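Local coordinates for protein chitinase (Thermococcus chitonophagus, PDB 5XSW) that probably hydrolyses chitin as an endochitinase, with a mainly helical catalytic part that holds a glycan and an antiparallel β-stranded domain ahead of it, at residues R73-L78 with D476-A481; F151-P156 with L194-F199; H245-F250 with A272-Y277; V408-F413 with E422-M427. One frame throughout, in Å; residues are numbered along the deposited sequence.

Contact 1: R73-L78 with D476-A481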
# COMPACT_ATOMS: atom_id res chain seq x y z
N ARG A 73 1.13 5.28 22.66
CA ARG A 73 1.20 6.75 22.65
C ARG A 73 2.49 7.34 22.02
O ARG A 73 2.82 8.54 22.21
CB ARG A 73 1.04 7.23 24.10
CG ARG A 73 0.09 8.32 24.25
CD ARG A 73 -0.35 8.51 25.72
NE ARG A 73 -0.80 9.89 25.84
CZ ARG A 73 -1.17 10.47 26.97
NH1 ARG A 73 -1.56 11.73 26.94
NH2 ARG A 73 -1.15 9.79 28.11
N GLY A 74 3.19 6.54 21.22
CA GLY A 74 4.45 6.96 20.64
C GLY A 74 4.39 7.84 19.41
O GLY A 74 5.46 8.21 18.87
N ILE A 75 3.18 8.19 18.94
CA ILE A 75 3.04 8.96 17.69
C ILE A 75 2.69 10.39 18.00
O ILE A 75 1.71 10.64 18.69
CB ILE A 75 1.90 8.34 16.73
CG1 ILE A 75 2.24 6.88 16.35
CG2 ILE A 75 1.69 9.22 15.53
CD1 ILE A 75 1.00 6.03 15.98
N PHE A 76 3.46 11.33 17.48
CA PHE A 76 3.28 12.75 17.81
C PHE A 76 3.02 13.59 16.58
O PHE A 76 3.94 14.11 15.95
CB PHE A 76 4.53 13.31 18.50
CG PHE A 76 4.68 12.82 19.92
CD1 PHE A 76 5.13 11.53 20.16
CD2 PHE A 76 4.32 13.63 20.99
CE1 PHE A 76 5.24 11.02 21.48
CE2 PHE A 76 4.46 13.15 22.35
CZ PHE A 76 4.91 11.84 22.57
N HIS A 77 1.74 13.73 16.24
CA HIS A 77 1.31 14.61 15.17
C HIS A 77 1.43 16.05 15.62
O HIS A 77 1.77 16.33 16.76
CB HIS A 77 -0.14 14.26 14.79
CG HIS A 77 -0.25 13.01 13.96
ND1 HIS A 77 0.15 12.98 12.64
CD2 HIS A 77 -0.66 11.76 14.27
CE1 HIS A 77 -0.00 11.76 12.17
NE2 HIS A 77 -0.51 11.00 13.12
N LEU A 78 1.15 16.97 14.72
CA LEU A 78 1.19 18.39 14.99
C LEU A 78 0.45 18.71 16.28
O LEU A 78 -0.59 18.11 16.59
CB LEU A 78 0.59 19.18 13.83
CG LEU A 78 1.25 19.15 12.45
CD1 LEU A 78 0.38 19.97 11.45
CD2 LEU A 78 2.68 19.67 12.45
N ASP A 476 1.07 4.61 10.14
CA ASP A 476 1.36 3.33 9.50
C ASP A 476 2.85 2.92 9.75
O ASP A 476 3.13 1.80 10.01
CB ASP A 476 1.13 3.39 7.97
CG ASP A 476 -0.40 3.58 7.59
OD1 ASP A 476 -1.20 3.13 8.40
OD2 ASP A 476 -0.72 4.19 6.54
N TRP A 477 3.77 3.85 9.56
CA TRP A 477 5.20 3.54 9.80
C TRP A 477 5.42 3.02 11.23
O TRP A 477 6.09 2.01 11.51
CB TRP A 477 6.04 4.78 9.55
CG TRP A 477 7.52 4.55 9.84
CD1 TRP A 477 8.24 4.95 10.97
CD2 TRP A 477 8.42 3.78 9.02
NE1 TRP A 477 9.57 4.49 10.84
CE2 TRP A 477 9.69 3.78 9.67
CE3 TRP A 477 8.29 3.11 7.80
CZ2 TRP A 477 10.80 3.15 9.10
CZ3 TRP A 477 9.43 2.49 7.23
CH2 TRP A 477 10.66 2.53 7.88
N TYR A 478 4.78 3.71 12.14
CA TYR A 478 4.92 3.38 13.56
C TYR A 478 4.60 1.94 13.85
O TYR A 478 5.43 1.22 14.43
CB TYR A 478 4.02 4.30 14.39
CG TYR A 478 4.29 4.17 15.91
CD1 TYR A 478 5.44 4.74 16.50
CD2 TYR A 478 3.41 3.48 16.71
CE1 TYR A 478 5.69 4.58 17.89
CE2 TYR A 478 3.63 3.35 18.12
CZ TYR A 478 4.76 3.90 18.68
OH TYR A 478 4.96 3.73 20.05
N TYR A 479 3.39 1.50 13.49
CA TYR A 479 3.05 0.11 13.82
C TYR A 479 3.83 -0.87 12.99
O TYR A 479 4.21 -1.94 13.46
CB TYR A 479 1.53 -0.14 13.62
CG TYR A 479 0.71 0.82 14.42
CD1 TYR A 479 0.67 0.76 15.82
CD2 TYR A 479 0.02 1.83 13.79
CE1 TYR A 479 -0.08 1.71 16.56
CE2 TYR A 479 -0.69 2.75 14.49
CZ TYR A 479 -0.75 2.68 15.88
OH TYR A 479 -1.52 3.65 16.53
N HIS A 480 4.10 -0.52 11.75
CA HIS A 480 4.81 -1.49 10.93
C HIS A 480 6.27 -1.68 11.41
O HIS A 480 6.75 -2.80 11.60
CB HIS A 480 4.84 -1.02 9.47
CG HIS A 480 5.32 -2.08 8.54
ND1 HIS A 480 5.96 -1.80 7.35
CD2 HIS A 480 5.20 -3.42 8.59
CE1 HIS A 480 6.24 -2.93 6.73
NE2 HIS A 480 5.82 -3.93 7.48
N ALA A 481 6.99 -0.59 11.59
CA ALA A 481 8.40 -0.68 11.99
C ALA A 481 8.54 -1.19 13.43
O ALA A 481 9.47 -1.94 13.71
CB ALA A 481 9.10 0.71 11.82
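Ile75 lays its CG1 over one face of the Tyr478 ring in a CH-pi contact, 3.8 Å from CG1 to the ring centroid and 26° off the normal. The carbon sits toward the rim on the CB side rather than over the middle, and CG1 comes within 3.4 Å of Tyr478 CG. A first torsion of -59° puts CG1 over the ring, and the extended second torsion carries CD1 on to the helix, where it touches both tyrosines in the notch they form: CD1 is 3.6 Å from Tyr478 CD2 and 3.5 Å from Tyr479 OH. Ile75 and the Tyr479 side chain meet at roughly a right angle. The two phenols also touch each other, Tyr478 CD2 lying above the Tyr479 face near its rim.

This contact is an interdomain joint. Strand 75-77 pairs with strand 32-41 in an antiparallel sheet of the β domain, while helix 475-482 lies at the very end of the helical part that follows, so the chain's last helix returns to pack on the N-terminal domain of this construct.

A smaller share of the contact is side chain against backbone. The Tyr478 ring reaches out from the helix with CG anti to the backbone N (chi1 -171°), and its OH comes to 3.3 Å from Gly74 CA, an approach that the missing side chain at Gly74 allows. No hydrogen bond joins the two segments, but the same hydroxyl bonds to Thr71 O, just ahead of the strand. His77 NE2 bonds similarly to Asp475 OD1, and Asp476 OD1 makes a salt bridge with Lys261 of the second subunit.

Contact 2: F151-P156 with L194-F199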
# COMPACT_ATOMS: atom_id res chain seq x y z
N PHE A 151 23.24 -1.34 -4.90
CA PHE A 151 22.12 -0.43 -4.70
C PHE A 151 22.60 0.98 -4.20
O PHE A 151 22.22 2.01 -4.74
CB PHE A 151 21.14 -1.07 -3.67
CG PHE A 151 20.14 -0.12 -3.10
CD1 PHE A 151 19.37 0.67 -3.96
CD2 PHE A 151 19.90 -0.07 -1.74
CE1 PHE A 151 18.40 1.52 -3.46
CE2 PHE A 151 18.94 0.84 -1.24
CZ PHE A 151 18.19 1.61 -2.11
N ILE A 152 23.42 1.00 -3.15
CA ILE A 152 23.90 2.28 -2.54
C ILE A 152 25.31 2.58 -3.04
O ILE A 152 26.13 1.67 -3.07
CB ILE A 152 23.89 2.24 -0.96
CG1 ILE A 152 22.43 2.07 -0.44
CG2 ILE A 152 24.56 3.51 -0.33
CD1 ILE A 152 21.58 3.34 -0.66
N MET A 153 25.59 3.84 -3.39
CA MET A 153 26.86 4.18 -4.00
C MET A 153 27.85 4.53 -2.86
O MET A 153 28.12 5.70 -2.62
CB MET A 153 26.71 5.38 -4.96
CG MET A 153 28.05 5.56 -5.84
SD MET A 153 28.11 4.38 -7.21
CE MET A 153 27.24 5.24 -8.51
N TYR A 154 28.31 3.52 -2.12
CA TYR A 154 29.27 3.79 -1.02
C TYR A 154 30.59 4.32 -1.58
O TYR A 154 31.22 5.12 -0.95
CB TYR A 154 29.55 2.52 -0.21
CG TYR A 154 28.33 1.94 0.49
CD1 TYR A 154 27.87 2.51 1.64
CD2 TYR A 154 27.67 0.80 -0.02
CE1 TYR A 154 26.69 1.96 2.31
CE2 TYR A 154 26.51 0.22 0.64
CZ TYR A 154 26.05 0.81 1.79
OH TYR A 154 24.95 0.30 2.47
N ASN A 155 31.00 3.86 -2.76
CA ASN A 155 32.29 4.27 -3.34
C ASN A 155 32.15 4.82 -4.78
O ASN A 155 32.42 4.13 -5.76
CB ASN A 155 33.26 3.07 -3.32
CG ASN A 155 33.43 2.45 -1.89
OD1 ASN A 155 33.01 1.31 -1.63
ND2 ASN A 155 34.10 3.19 -0.99
N PRO A 156 31.64 6.03 -4.91
CA PRO A 156 31.31 6.61 -6.20
C PRO A 156 32.56 6.63 -7.07
O PRO A 156 33.68 6.87 -6.57
CB PRO A 156 30.84 8.03 -5.85
CG PRO A 156 30.68 8.06 -4.42
CD PRO A 156 31.41 6.95 -3.79
N LEU A 194 18.85 12.65 -9.88
CA LEU A 194 18.35 13.21 -8.63
C LEU A 194 18.20 12.06 -7.62
O LEU A 194 18.47 12.27 -6.43
CB LEU A 194 17.00 13.94 -8.81
CG LEU A 194 16.33 14.45 -7.51
CD1 LEU A 194 17.34 15.39 -6.75
CD2 LEU A 194 15.01 15.20 -7.77
N ALA A 195 17.75 10.89 -8.06
CA ALA A 195 17.68 9.75 -7.13
C ALA A 195 19.06 9.46 -6.52
O ALA A 195 19.19 9.11 -5.37
CB ALA A 195 17.13 8.46 -7.86
N TYR A 196 20.08 9.52 -7.38
CA TYR A 196 21.48 9.30 -6.99
C TYR A 196 21.92 10.34 -5.96
O TYR A 196 22.32 10.03 -4.88
CB TYR A 196 22.34 9.40 -8.25
CG TYR A 196 23.84 9.19 -8.09
CD1 TYR A 196 24.37 8.38 -7.08
CD2 TYR A 196 24.73 9.77 -9.01
CE1 TYR A 196 25.76 8.17 -6.99
CE2 TYR A 196 26.10 9.58 -8.91
CZ TYR A 196 26.61 8.79 -7.90
OH TYR A 196 27.98 8.59 -7.83
N GLU A 197 21.80 11.61 -6.30
CA GLU A 197 22.30 12.67 -5.41
C GLU A 197 21.48 12.79 -4.14
O GLU A 197 22.00 13.02 -3.03
CB GLU A 197 22.38 14.04 -6.19
CG GLU A 197 23.06 15.19 -5.36
CD GLU A 197 24.54 14.89 -5.00
OE1 GLU A 197 25.24 14.11 -5.73
OE2 GLU A 197 25.01 15.47 -4.01
N TRP A 198 20.17 12.64 -4.26
CA TRP A 198 19.30 12.74 -3.10
C TRP A 198 19.38 11.50 -2.20
O TRP A 198 19.61 11.63 -0.99
CB TRP A 198 17.83 12.97 -3.57
CG TRP A 198 16.90 13.53 -2.54
CD1 TRP A 198 17.16 13.75 -1.19
CD2 TRP A 198 15.57 13.95 -2.76
NE1 TRP A 198 16.04 14.31 -0.60
CE2 TRP A 198 15.06 14.45 -1.55
CE3 TRP A 198 14.75 14.00 -3.91
CZ2 TRP A 198 13.76 14.95 -1.44
CZ3 TRP A 198 13.49 14.51 -3.80
CH2 TRP A 198 13.00 14.97 -2.56
N PHE A 199 19.22 10.28 -2.76
CA PHE A 199 19.06 9.08 -1.88
C PHE A 199 20.26 8.14 -1.98
O PHE A 199 20.27 7.08 -1.36
CB PHE A 199 17.73 8.31 -2.22
CG PHE A 199 16.50 9.18 -2.02
CD1 PHE A 199 16.11 9.52 -0.74
CD2 PHE A 199 15.78 9.68 -3.12
CE1 PHE A 199 15.01 10.39 -0.53
CE2 PHE A 199 14.68 10.50 -2.92
CZ PHE A 199 14.33 10.89 -1.62
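Met153 wraps round the outer end of the Tyr196 ring, and the contact is van der Waals packing against the ring edge and its hydroxyl. Its CB lies at the ring edge, close to the ring plane, 3.6 Å from Tyr196 CE1. Beyond CB the chain folds back at both later torsions (chi2 79°, chi3 88°), returning the methyl to the phenol: CE is 3.5 Å from Tyr196 OH and 3.7 Å from CZ. The sulfur itself stays farther off, with SD 5.5 Å from the ring centroid in an oblique position, 57° from the normal. Pro156 closes on the same hydroxyl from farther along the loop, CB to Tyr196 OH 3.5 Å. With an alanine here instead of Tyr196, the Met153 methyl and Pro156 CB would probably lose their shared partner and a gap would open between loop and helix.

Side chain to backbone packing is slighter: Ile152 CD1 rests 4.0 Å from Phe199 O at the helix end.

Hydrogen bonds do not cross between the segments. Met153 is the centre of an inverse gamma turn, with a weak Tyr154 N to Ile152 O bond, and its backbone is tied to Lys200 just after the helix.

Leu454 of helix 449-461 and Pro203 of helix 203-214 also pack on Tyr196. The pairing of Met153 with Tyr196 is a Met-aromatic contact, here where an irregular loop packs on helix 186-199 in the buried interior of the helical part.

Contact 3: H245-F250 with A272-Y277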
# COMPACT_ATOMS: atom_id res chain seq x y z
N HIS A 245 1.91 0.49 -19.54
CA HIS A 245 1.55 -0.19 -18.28
C HIS A 245 1.39 0.83 -17.15
O HIS A 245 2.26 1.67 -16.94
CB HIS A 245 2.61 -1.23 -17.94
CG HIS A 245 2.13 -2.26 -16.97
ND1 HIS A 245 1.76 -1.94 -15.69
CD2 HIS A 245 1.90 -3.60 -17.12
CE1 HIS A 245 1.39 -3.05 -15.05
NE2 HIS A 245 1.45 -4.06 -15.90
N PRO A 246 0.27 0.80 -16.42
CA PRO A 246 0.04 1.78 -15.36
C PRO A 246 1.12 1.72 -14.27
O PRO A 246 1.31 2.71 -13.58
CB PRO A 246 -1.32 1.35 -14.73
CG PRO A 246 -2.01 0.54 -15.92
CD PRO A 246 -0.85 -0.16 -16.58
N ASP A 247 1.79 0.59 -14.14
CA ASP A 247 2.84 0.52 -13.07
C ASP A 247 4.22 0.97 -13.60
O ASP A 247 5.18 0.95 -12.84
CB ASP A 247 2.92 -0.90 -12.48
CG ASP A 247 1.58 -1.34 -11.83
OD1 ASP A 247 0.79 -0.48 -11.47
OD2 ASP A 247 1.37 -2.53 -11.68
N GLY A 248 4.33 1.34 -14.89
CA GLY A 248 5.55 2.01 -15.35
C GLY A 248 6.69 1.05 -15.60
O GLY A 248 6.52 -0.17 -15.54
N ILE A 249 7.88 1.59 -15.84
CA ILE A 249 8.98 0.71 -16.20
C ILE A 249 9.59 0.05 -14.96
O ILE A 249 10.28 -0.92 -15.11
CB ILE A 249 10.07 1.47 -16.96
CG1 ILE A 249 10.62 2.66 -16.16
CG2 ILE A 249 9.51 2.05 -18.34
CD1 ILE A 249 11.90 3.33 -16.86
N PHE A 250 9.33 0.58 -13.78
CA PHE A 250 9.77 -0.06 -12.49
C PHE A 250 8.75 -1.00 -11.87
O PHE A 250 9.04 -1.66 -10.87
CB PHE A 250 10.07 1.06 -11.48
CG PHE A 250 11.25 1.91 -11.92
CD1 PHE A 250 12.55 1.37 -11.83
CD2 PHE A 250 11.03 3.17 -12.51
CE1 PHE A 250 13.68 2.14 -12.25
CE2 PHE A 250 12.15 3.97 -12.97
CZ PHE A 250 13.46 3.46 -12.81
N ALA A 272 -0.63 13.23 -4.61
CA ALA A 272 0.19 12.34 -5.48
C ALA A 272 -0.62 11.11 -5.85
O ALA A 272 -1.14 10.42 -4.98
CB ALA A 272 1.50 11.91 -4.75
N ASP A 273 -0.66 10.80 -7.12
CA ASP A 273 -1.47 9.71 -7.64
C ASP A 273 -0.59 8.68 -8.36
O ASP A 273 0.28 9.06 -9.15
CB ASP A 273 -2.52 10.27 -8.65
CG ASP A 273 -3.09 9.19 -9.51
OD1 ASP A 273 -3.84 8.36 -8.95
OD2 ASP A 273 -2.73 9.09 -10.69
N HIS A 274 -0.83 7.40 -8.11
CA HIS A 274 0.01 6.32 -8.65
C HIS A 274 0.23 6.37 -10.18
O HIS A 274 1.39 6.42 -10.70
CB HIS A 274 -0.59 4.96 -8.26
CG HIS A 274 0.04 3.81 -8.98
ND1 HIS A 274 -0.43 3.33 -10.19
CD2 HIS A 274 1.14 3.07 -8.69
CE1 HIS A 274 0.35 2.35 -10.61
NE2 HIS A 274 1.28 2.14 -9.69
N ASP A 275 -0.87 6.32 -10.94
CA ASP A 275 -0.71 6.27 -12.41
C ASP A 275 -0.06 7.57 -12.91
O ASP A 275 0.81 7.54 -13.78
CB ASP A 275 -2.09 5.99 -13.15
CG ASP A 275 -2.64 4.54 -12.90
OD1 ASP A 275 -2.19 3.80 -11.98
OD2 ASP A 275 -3.61 4.12 -13.59
N ASP A 276 -0.40 8.71 -12.32
CA ASP A 276 0.24 9.93 -12.77
C ASP A 276 1.80 9.93 -12.56
O ASP A 276 2.55 10.52 -13.38
CB ASP A 276 -0.33 11.14 -12.02
CG ASP A 276 0.31 12.48 -12.48
OD1 ASP A 276 0.41 12.65 -13.71
OD2 ASP A 276 0.71 13.37 -11.66
N TYR A 277 2.26 9.31 -11.47
CA TYR A 277 3.70 9.33 -11.12
C TYR A 277 4.45 8.22 -11.83
O TYR A 277 5.64 8.38 -12.06
CB TYR A 277 3.93 9.19 -9.60
CG TYR A 277 3.76 10.51 -8.85
CD1 TYR A 277 2.60 11.31 -9.02
CD2 TYR A 277 4.76 10.98 -8.01
CE1 TYR A 277 2.45 12.49 -8.35
CE2 TYR A 277 4.62 12.15 -7.31
CZ TYR A 277 3.46 12.92 -7.50
OH TYR A 277 3.29 14.11 -6.83
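A ring carbon, not a nitrogen, makes the closest approach of His274 to the opposing turn: CE1 stands 3.0 Å from Asp247 OD1 and 3.1 Å from Pro246 O. Asp247 OD1 lies at the edge of the imidazole, near its plane, whereas the Pro246 carbonyl comes in obliquely. The Asp247 carboxylate is turned almost square to the ring, the planes 81° apart. Asp247 OD1 is also 3.2 Å from His274 NE2, but the angle is too poor for a hydrogen bond, and none crosses between the segments.

The imidazole has its nitrogens engaged elsewhere. His274 ND1 donates to Asp275 OD1 over 2.6 Å, nearly in the ring plane and onto the anti lone pair of that oxygen, while NE2 bonds to Val252 O; the two bonds together would fix the rotation of the ring and keep CE1 facing the turn. Asp275 brings both carboxylate oxygens to the Pro246 ring as well, OD1 and OD2 each 3.8 Å from Pro246 CB.

Each backbone has its own stiffening. Residues His245 to Gly248 form a type I β turn, inside which Asp247 N donates to His245 ND1. Asp273 is the N-cap of helix 274-278, its OD2 accepting from Asp276 N at 2.9 Å.

Bound N-acetylglucosamine touches His245, so the turn borders the glycan site, and Glu344 of the second subunit packs on Pro246. The turn lies in the loop between strand 235-239 and helix 254-263, with Phe250 running inward against helices 186-199, 203-214 and 288-311; Tyr277 touches this last helix too, beyond the capped start of helix 274-278.

Contact 4: V408-F413 with E422-M427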
# COMPACT_ATOMS: atom_id res chain seq x y z
N VAL A 408 8.75 20.33 -12.83
CA VAL A 408 8.13 19.03 -12.49
C VAL A 408 8.47 18.66 -11.05
O VAL A 408 7.59 18.24 -10.23
CB VAL A 408 8.60 17.94 -13.46
CG1 VAL A 408 8.01 16.55 -12.99
CG2 VAL A 408 8.12 18.30 -14.94
N VAL A 409 9.73 18.83 -10.66
CA VAL A 409 10.06 18.50 -9.27
C VAL A 409 9.18 19.31 -8.31
O VAL A 409 8.64 18.81 -7.32
CB VAL A 409 11.56 18.73 -8.97
CG1 VAL A 409 11.82 18.57 -7.46
CG2 VAL A 409 12.39 17.68 -9.75
N ARG A 410 9.03 20.59 -8.60
CA ARG A 410 8.20 21.43 -7.71
C ARG A 410 6.73 21.01 -7.70
O ARG A 410 6.06 21.10 -6.66
CB ARG A 410 8.28 22.90 -8.15
CG ARG A 410 7.70 23.86 -7.11
CD ARG A 410 8.04 25.28 -7.47
NE ARG A 410 7.57 26.23 -6.45
CZ ARG A 410 7.45 27.54 -6.67
NH1 ARG A 410 7.77 28.06 -7.85
NH2 ARG A 410 7.00 28.33 -5.69
N GLN A 411 6.21 20.60 -8.85
CA GLN A 411 4.82 20.12 -8.94
C GLN A 411 4.59 18.80 -8.23
O GLN A 411 3.51 18.54 -7.68
CB GLN A 411 4.40 19.92 -10.39
CG GLN A 411 4.27 21.23 -11.21
CD GLN A 411 4.10 20.98 -12.73
OE1 GLN A 411 4.03 19.82 -13.20
NE2 GLN A 411 4.05 22.06 -13.51
N LYS A 412 5.57 17.90 -8.31
CA LYS A 412 5.31 16.53 -7.86
C LYS A 412 5.90 16.13 -6.49
O LYS A 412 5.45 15.15 -5.91
CB LYS A 412 5.83 15.56 -8.92
CG LYS A 412 5.25 15.91 -10.34
CD LYS A 412 3.73 15.68 -10.38
CE LYS A 412 3.15 16.04 -11.82
NZ LYS A 412 1.67 15.76 -11.80
N PHE A 413 6.91 16.86 -6.02
CA PHE A 413 7.52 16.55 -4.73
C PHE A 413 7.49 17.72 -3.74
O PHE A 413 7.27 18.86 -4.11
CB PHE A 413 8.95 16.03 -4.96
CG PHE A 413 8.98 14.76 -5.81
CD1 PHE A 413 8.46 13.56 -5.31
CD2 PHE A 413 9.49 14.79 -7.07
CE1 PHE A 413 8.46 12.40 -6.07
CE2 PHE A 413 9.53 13.63 -7.85
CZ PHE A 413 8.99 12.44 -7.39
N GLU A 422 9.74 32.32 -2.45
CA GLU A 422 10.91 33.18 -2.51
C GLU A 422 12.17 32.35 -2.50
O GLU A 422 13.13 32.65 -3.21
CB GLU A 422 10.95 34.16 -1.33
CG GLU A 422 9.82 35.18 -1.31
CD GLU A 422 9.88 36.08 -0.08
OE1 GLU A 422 10.83 35.93 0.73
OE2 GLU A 422 8.97 36.94 0.07
N GLU A 423 12.17 31.32 -1.64
CA GLU A 423 13.27 30.37 -1.57
C GLU A 423 13.42 29.66 -2.91
O GLU A 423 14.54 29.57 -3.45
CB GLU A 423 13.04 29.38 -0.42
CG GLU A 423 13.14 30.07 0.94
CD GLU A 423 12.64 29.23 2.15
OE1 GLU A 423 13.10 29.55 3.27
OE2 GLU A 423 11.80 28.29 2.01
N TRP A 424 12.30 29.20 -3.47
CA TRP A 424 12.35 28.48 -4.76
C TRP A 424 12.89 29.40 -5.86
O TRP A 424 13.72 29.00 -6.69
CB TRP A 424 10.97 27.92 -5.14
CG TRP A 424 11.10 26.97 -6.28
CD1 TRP A 424 11.06 27.28 -7.62
CD2 TRP A 424 11.39 25.57 -6.20
NE1 TRP A 424 11.26 26.14 -8.36
CE2 TRP A 424 11.47 25.08 -7.52
CE3 TRP A 424 11.53 24.66 -5.14
CZ2 TRP A 424 11.72 23.73 -7.80
CZ3 TRP A 424 11.77 23.32 -5.43
CH2 TRP A 424 11.87 22.87 -6.75
N ASN A 425 12.42 30.65 -5.87
CA ASN A 425 12.90 31.62 -6.86
C ASN A 425 14.36 31.91 -6.69
O ASN A 425 15.10 31.96 -7.67
CB ASN A 425 12.11 32.94 -6.76
CG ASN A 425 10.68 32.77 -7.19
OD1 ASN A 425 10.37 31.88 -7.98
ND2 ASN A 425 9.80 33.60 -6.67
N ALA A 426 14.80 32.08 -5.44
CA ALA A 426 16.24 32.28 -5.20
C ALA A 426 17.06 31.07 -5.67
O ALA A 426 18.15 31.20 -6.26
CB ALA A 426 16.52 32.56 -3.72
N MET A 427 16.52 29.88 -5.39
CA MET A 427 17.18 28.65 -5.85
C MET A 427 17.33 28.64 -7.38
O MET A 427 18.41 28.38 -7.94
CB MET A 427 16.39 27.42 -5.32
CG MET A 427 17.06 26.06 -5.64
SD MET A 427 15.78 24.78 -5.54
CE MET A 427 15.07 25.00 -7.14
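Where helix 399-412 and helix 421-439, successive along the chain and joined by a short loop, pack together, Arg410 of the first lies flat on the indole of Trp424 in the second. The guanidinium and the ring are stacked, their centres 4.1 Å apart and their planes inclined by 19°. In the cation-pi part, CZ stands off-centre over the five-membered ring. The terminal nitrogen NH1 lies 3.4 Å from Trp424 CD1.

The aliphatic stem fits the ring more squarely than the charge does. Arg410 CD sits over the five-membered ring, 3.4 Å from its centroid and just 7° off the normal, a CH-pi contact, and CB follows over the six-membered part, 3.6 Å from Trp424 CZ2. Arg410 leaves its helix with CG anti to the backbone N (chi1 -167°) and stays extended to NE, which lays the whole chain along the indole. The two side chains run past each other in opposite senses. Val409 meets the ring differently, with CG1 at its edge 4.4 Å from CH2.

The other face of the indole is taken by Met427 CE, 3.5 Å above the plane and over its centre, which sandwiches the ring between arginine and methionine. A leucine in place of Trp424 would probably leave the Arg410 guanidinium with no flat surface to stack on and free to turn toward solvent.

Arg410 NH2 has a long, weak ion pair with Asp421 OD1 at the start of the second helix. Phe406 packs on both Trp424 and Met427, completing a helix-helix interface built on a stacked cation-pi pair whose arginine lies at the exposed side and whose tryptophan is buried.

Contacts 2, 3 and 4 all belong to the helical part, their centres 22 to 23 Å apart, while contact 1 sits 27 to 29 Å from each of them at the junction with the β domain. Contact 4 links the other two: Lys412 NZ forms a salt bridge with Asp276 OD2 of contact 3 at 2.6 Å, Tyr277 OH probably hydrogen-bonds to Lys412 O, and Val409 CG2 packs on Leu194 CD2 of contact 2 at 4.1 Å. On the glycan side of contact 3, the Asp247 side chain is about 6 Å from a bound N-acetylglucosamine, and Gly248 O bonds to the pocket residue Gln251. Contacts 1 and 3 both reach the second subunit.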